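Local coordinates for 11S globulin (Wrightia tinctoria, PDB 5WXU), which binds the plant hormone auxin and probably serves as a seed storage protein, assembling as a hexamer of two-cupin subunits, at the interface of chains A and B. Coordinates in Å, arbitrary orientation; residue numbers count along the deposited sequence, not the author numbering. Chains: chain A/B, 11S globulin.

The interface of chains A and B. Residues chain A 433, 436-437; chain B 92, 94-95, 202, 255, 259, 265.
B:Arg255 meets the C-terminal end of the A:431-438 helix end-on, turning both terminal nitrogens toward one backbone carbonyl oxygen at a subunit interface of the hexamer, where this helix packs on strand B:91-98. NH2 donates to A:Asn436 O at 2.9 Å and NH1 to the same atom at 3.1 Å, the oxygen lying in the guanidinium plane. The NH2 bond is the straighter (157° at H against 139°); NH2 lies in the carbonyl plane, whereas NH1 is tilted from it. Arginine suits this place because its paired N-H groups, and probably its positive charge, complement the partial negative charge of a helix end. With its chain bent at chi3, the guanidinium lies over B:Val259 CG1. An alanine in place of B:Arg255 would probably leave the A:Asn436 carbonyl without these two donors and take the flat guanidinium away from B:Val259 CG1.

One turn of helix separates A:Val433 from A:Val437, compact branched residues that probably allow helix and strand to lie close. B:Leu92 crosses both at about a right angle; long and branched, it reaches several partners with CD2, 3.9 Å from A:Val433 CA and from A:Val437 CG2, and touching A:Asn436 CB. With CG1 anti to the backbone N (chi1 170°), A:Val433 meets B:Pro95 tip to tip, the rigid ring offering CG at 3.8 Å from CG1, while CG2 turns to B:Leu265. A:Val437 crosses B:Val94 obliquely, their CG1 methyls 4.0 Å apart, and its CG1 also rests 3.7 Å from B:Leu202 O.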
# COMPACT_ATOMS: atom_id res chain seq x y z
N VAL A 433 -13.77 -21.81 -30.88
CA VAL A 433 -12.40 -22.22 -30.70
C VAL A 433 -12.38 -23.70 -30.37
O VAL A 433 -11.55 -24.44 -30.85
CB VAL A 433 -11.74 -21.35 -29.58
CG1 VAL A 433 -10.37 -21.88 -29.14
CG2 VAL A 433 -11.74 -19.88 -29.98
N ASN A 436 -13.09 -26.00 -33.43
CA ASN A 436 -11.88 -26.11 -34.24
C ASN A 436 -10.73 -26.86 -33.63
O ASN A 436 -10.06 -27.68 -34.31
CB ASN A 436 -11.51 -24.71 -34.74
CG ASN A 436 -12.39 -24.28 -35.87
OD1 ASN A 436 -12.16 -24.73 -37.04
ND2 ASN A 436 -13.44 -23.50 -35.59
N VAL A 437 -10.46 -26.65 -32.34
CA VAL A 437 -9.31 -27.27 -31.74
C VAL A 437 -9.56 -28.76 -31.49
O VAL A 437 -8.67 -29.56 -31.66
CB VAL A 437 -8.96 -26.58 -30.42
CG1 VAL A 437 -7.90 -27.36 -29.65
CG2 VAL A 437 -8.47 -25.15 -30.66
N LEU B 92 -5.63 -20.36 -35.92
CA LEU B 92 -6.03 -20.34 -34.50
C LEU B 92 -4.92 -20.96 -33.65
O LEU B 92 -4.57 -22.14 -33.82
CB LEU B 92 -7.38 -21.03 -34.34
CG LEU B 92 -7.89 -21.36 -32.94
CD1 LEU B 92 -8.01 -20.02 -32.18
CD2 LEU B 92 -9.23 -22.08 -33.01
N VAL B 94 -3.88 -22.49 -30.42
CA VAL B 94 -4.59 -23.27 -29.43
C VAL B 94 -4.36 -22.59 -28.04
O VAL B 94 -3.23 -22.24 -27.70
CB VAL B 94 -4.07 -24.69 -29.42
CG1 VAL B 94 -4.64 -25.52 -28.29
CG2 VAL B 94 -4.38 -25.40 -30.76
N PRO B 95 -5.44 -22.48 -27.28
CA PRO B 95 -5.25 -21.93 -25.96
C PRO B 95 -4.23 -22.65 -25.10
O PRO B 95 -4.12 -23.88 -25.11
CB PRO B 95 -6.63 -22.08 -25.35
CG PRO B 95 -7.60 -22.20 -26.53
CD PRO B 95 -6.81 -22.98 -27.46
N LEU B 202 -4.56 -26.51 -24.07
CA LEU B 202 -5.92 -27.13 -23.96
C LEU B 202 -6.30 -27.62 -25.35
O LEU B 202 -7.02 -26.98 -26.10
CB LEU B 202 -6.93 -26.18 -23.44
CG LEU B 202 -6.76 -25.87 -21.93
CD1 LEU B 202 -5.48 -25.21 -21.52
CD2 LEU B 202 -7.97 -25.06 -21.50
N ARG B 255 -2.33 -31.70 -36.15
CA ARG B 255 -2.23 -30.36 -36.76
C ARG B 255 -1.24 -29.43 -36.04
O ARG B 255 -1.04 -28.28 -36.47
CB ARG B 255 -3.60 -29.74 -36.79
CG ARG B 255 -4.54 -30.45 -37.77
CD ARG B 255 -5.92 -29.92 -37.75
NE ARG B 255 -6.54 -30.08 -36.42
CZ ARG B 255 -7.56 -29.37 -35.96
NH1 ARG B 255 -8.17 -28.43 -36.69
NH2 ARG B 255 -7.98 -29.59 -34.75
N VAL B 259 -4.09 -24.17 -35.75
CA VAL B 259 -4.98 -24.85 -36.71
C VAL B 259 -5.72 -23.89 -37.63
O VAL B 259 -6.14 -22.77 -37.26
CB VAL B 259 -5.97 -25.74 -36.00
CG1 VAL B 259 -5.22 -26.73 -35.11
CG2 VAL B 259 -7.01 -24.96 -35.21
N LEU B 265 -13.29 -17.94 -37.99
CA LEU B 265 -13.77 -18.16 -36.61
C LEU B 265 -15.01 -17.35 -36.32
O LEU B 265 -15.06 -16.17 -36.63
CB LEU B 265 -12.63 -17.79 -35.65
CG LEU B 265 -12.78 -18.26 -34.21
CD1 LEU B 265 -12.79 -19.79 -34.11
CD2 LEU B 265 -11.66 -17.63 -33.42